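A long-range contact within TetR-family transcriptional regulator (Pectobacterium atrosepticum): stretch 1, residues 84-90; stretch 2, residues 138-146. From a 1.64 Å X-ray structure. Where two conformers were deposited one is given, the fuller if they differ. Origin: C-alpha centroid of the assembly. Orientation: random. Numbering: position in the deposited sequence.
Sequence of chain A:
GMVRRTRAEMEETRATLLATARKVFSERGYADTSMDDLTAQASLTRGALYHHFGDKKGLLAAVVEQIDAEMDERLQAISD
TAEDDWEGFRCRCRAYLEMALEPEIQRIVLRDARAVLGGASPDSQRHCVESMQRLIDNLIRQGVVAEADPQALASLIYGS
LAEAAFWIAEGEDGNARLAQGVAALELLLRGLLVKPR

Stretch 1 (84-90) DDWEGFR
Stretch 2 138-146: NLIRQGVVA

The contact joins the first turns of a helix, Asp85 to Arg90, to the end of a second helix and the turn that follows it, and buries 276 Å² summed over both sides. Asp84 caps the first helix: its side chain, with chi1 t, accepts from the backbone of Glu87 (Glu87 N to Asp84 OD2, 3.0 Å), and the helical bonds begin with Gly88 N to Asp84 O at 2.9 Å. In register, the CA of Asp85 lies 7.4 Å from the CA of Leu139, and the CA of Trp86 lies 7.2 Å from that of Val144.

Stretch 2 enters as helix at Asn138 (phi/psi -55/-50, chi1 t). Its CA-to-CB bond points toward stretch 1, and Asn138 OD1 accepts from Gln142 NE2 at 2.7 Å, one turn on.

Leu139 (chi1 m, chi2 t) has the largest covered area of any residue in the contact. Its CD2 packs 3.9 Å from Asp85 CB and 4.0 Å from Trp86 N, while its CD1 lies 3.8 Å from Phe89 CB and 4.5 Å from Trp86 CE3, near the plane of the indole at its edge. The two methyls thus fit against successive residues and the next turn of the first helix. Phe89 is t at chi1, with chi2 of 79°.

Ile140 and Arg141 continue the helix but are out of reach of stretch 1. Gln142 (chi1 m, chi2 t, chi3 53°) supplies the polar link: its NE2 donates to Asp85 OD2 at 2.7 Å with an N-H...O angle of 170°, nearly linear. Because the same NE2 also donates to Asn138 OD1, the amide bridges the two acceptors, with Gln142 itself exposed and Asp85 partly so. Asp85 meets it with chi1 m and its CA-to-CB bond directed toward stretch 2.

Gly143 takes positive phi (77/15), which by itself favours glycine, and forms a Schellman motif. The chain folds back so that both Val144 N (3.0 Å) and Val145 N (3.1 Å) donate to Leu139 O, with Gly143 N to Ile140 O at 3.0 Å.

The turn brings two valines against Trp86, which is buried, with chi1 t and chi2 -116°. The CA-to-CB bond of Val144 (-82/-47, chi1 t) points toward stretch 1, and its CG1 lies 3.9 Å from Trp86 CB. The CA-to-CB bond of Val145 (-101/136, chi1 t) lies sideways, yet its CG2 reaches Trp86 CZ3 at 3.7 Å. Both methyls approach the indole obliquely. Ala146 (-60/153) is out of reach of stretch 1.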

# COMPACT_ATOMS: atom_id res chain seq x y z
N ASP A 84 -3.53 22.63 -19.41
CA ASP A 84 -3.81 21.41 -20.18
C ASP A 84 -4.11 20.30 -19.17
O ASP A 84 -3.33 20.09 -18.28
CB ASP A 84 -2.59 21.01 -21.00
CG ASP A 84 -2.84 19.76 -21.79
OD1 ASP A 84 -3.58 19.83 -22.79
OD2 ASP A 84 -2.39 18.69 -21.39
N ASP A 85 -5.23 19.61 -19.31
CA ASP A 85 -5.64 18.71 -18.24
C ASP A 85 -4.77 17.45 -18.15
O ASP A 85 -4.53 16.93 -17.04
CB ASP A 85 -7.11 18.39 -18.34
CG ASP A 85 -7.98 19.66 -18.17
OD1 ASP A 85 -7.52 20.60 -17.48
OD2 ASP A 85 -9.04 19.74 -18.78
N TRP A 86 -4.28 16.98 -19.29
CA TRP A 86 -3.35 15.84 -19.25
C TRP A 86 -2.06 16.23 -18.53
O TRP A 86 -1.57 15.49 -17.66
CB TRP A 86 -3.02 15.33 -20.64
CG TRP A 86 -2.02 14.23 -20.62
CD1 TRP A 86 -0.76 14.27 -21.15
CD2 TRP A 86 -2.16 12.92 -20.03
NE1 TRP A 86 -0.11 13.08 -20.93
CE2 TRP A 86 -0.95 12.23 -20.25
CE3 TRP A 86 -3.18 12.27 -19.37
CZ2 TRP A 86 -0.74 10.91 -19.80
CZ3 TRP A 86 -2.97 10.97 -18.93
CH2 TRP A 86 -1.76 10.30 -19.18
N GLU A 87 -1.52 17.39 -18.86
CA GLU A 87 -0.28 17.84 -18.20
C GLU A 87 -0.53 18.12 -16.73
O GLU A 87 0.32 17.86 -15.90
CB GLU A 87 0.30 19.07 -18.91
CG GLU A 87 0.70 18.82 -20.36
CD GLU A 87 1.81 17.79 -20.51
OE1 GLU A 87 2.66 17.66 -19.61
OE2 GLU A 87 1.83 17.11 -21.55
N GLY A 88 -1.73 18.59 -16.39
CA GLY A 88 -2.08 18.79 -15.00
C GLY A 88 -2.11 17.47 -14.23
O GLY A 88 -1.74 17.38 -13.05
N PHE A 89 -2.59 16.42 -14.88
CA PHE A 89 -2.63 15.08 -14.27
C PHE A 89 -1.21 14.55 -14.08
O PHE A 89 -0.90 14.05 -13.00
CB PHE A 89 -3.47 14.15 -15.18
CG PHE A 89 -3.21 12.69 -14.94
CD1 PHE A 89 -3.78 12.06 -13.89
CD2 PHE A 89 -2.42 11.96 -15.81
CE1 PHE A 89 -3.57 10.70 -13.69
CE2 PHE A 89 -2.21 10.61 -15.62
CZ PHE A 89 -2.78 9.97 -14.53
N ARG A 90 -0.36 14.69 -15.09
CA ARG A 90 1.08 14.27 -14.95
C ARG A 90 1.71 15.06 -13.82
O ARG A 90 2.45 14.50 -13.02
CB ARG A 90 1.85 14.51 -16.24
CG ARG A 90 1.44 13.56 -17.37
CD ARG A 90 2.22 13.83 -18.68
NE ARG A 90 3.65 13.97 -18.48
CZ ARG A 90 4.49 14.66 -19.25
NH1 ARG A 90 4.05 15.28 -20.34
NH2 ARG A 90 5.77 14.72 -18.93
N ASN A 138 -13.10 12.66 -15.65
CA ASN A 138 -13.01 13.85 -16.49
C ASN A 138 -12.18 13.61 -17.75
O ASN A 138 -12.63 13.95 -18.86
CB ASN A 138 -12.52 15.04 -15.67
CG ASN A 138 -12.26 16.27 -16.50
OD1 ASN A 138 -11.26 16.36 -17.19
ND2 ASN A 138 -13.21 17.19 -16.50
N LEU A 139 -10.98 13.06 -17.60
CA LEU A 139 -10.08 12.84 -18.74
C LEU A 139 -10.61 11.80 -19.71
O LEU A 139 -10.39 11.90 -20.92
CB LEU A 139 -8.71 12.39 -18.23
CG LEU A 139 -7.91 13.47 -17.47
CD1 LEU A 139 -6.74 12.85 -16.69
CD2 LEU A 139 -7.39 14.55 -18.45
N ILE A 140 -11.32 10.80 -19.18
CA ILE A 140 -11.99 9.84 -20.08
C ILE A 140 -13.12 10.52 -20.86
O ILE A 140 -13.25 10.36 -22.09
CB ILE A 140 -12.47 8.59 -19.31
CG1 ILE A 140 -11.27 7.78 -18.87
CG2 ILE A 140 -13.36 7.74 -20.28
CD1 ILE A 140 -11.58 6.75 -17.75
N ARG A 141 -13.94 11.31 -20.16
CA ARG A 141 -15.01 12.03 -20.82
C ARG A 141 -14.47 12.98 -21.91
O ARG A 141 -15.08 13.08 -22.97
CB ARG A 141 -15.81 12.83 -19.79
CG ARG A 141 -16.73 11.97 -18.92
CD ARG A 141 -17.45 12.83 -17.95
NE ARG A 141 -18.30 12.04 -17.07
CZ ARG A 141 -19.59 11.86 -17.25
NH1 ARG A 141 -20.20 12.38 -18.29
NH2 ARG A 141 -20.27 11.12 -16.39
N GLN A 142 -13.34 13.62 -21.67
CA GLN A 142 -12.69 14.50 -22.65
C GLN A 142 -12.10 13.77 -23.86
O GLN A 142 -11.76 14.42 -24.89
CB GLN A 142 -11.56 15.28 -21.98
CG GLN A 142 -11.96 16.34 -21.00
CD GLN A 142 -10.88 17.36 -20.75
OE1 GLN A 142 -10.35 17.96 -21.70
NE2 GLN A 142 -10.60 17.64 -19.47
N GLY A 143 -12.02 12.44 -23.79
CA GLY A 143 -11.39 11.65 -24.85
C GLY A 143 -9.88 11.70 -24.80
O GLY A 143 -9.22 11.29 -25.78
N VAL A 144 -9.33 12.17 -23.69
CA VAL A 144 -7.87 12.22 -23.52
C VAL A 144 -7.32 10.86 -23.08
O VAL A 144 -6.31 10.39 -23.64
CB VAL A 144 -7.46 13.34 -22.50
CG1 VAL A 144 -5.96 13.31 -22.18
CG2 VAL A 144 -7.90 14.74 -23.04
N VAL A 145 -7.98 10.26 -22.08
CA VAL A 145 -7.62 8.95 -21.52
C VAL A 145 -8.56 7.89 -22.09
O VAL A 145 -9.78 8.09 -22.21
CB VAL A 145 -7.61 8.98 -19.99
CG1 VAL A 145 -7.61 7.52 -19.32
CG2 VAL A 145 -6.42 9.81 -19.50
N ALA A 146 -7.97 6.76 -22.48
CA ALA A 146 -8.74 5.65 -23.04
C ALA A 146 -9.79 5.11 -22.07
O ALA A 146 -9.66 5.20 -20.85
CB ALA A 146 -7.77 4.50 -23.49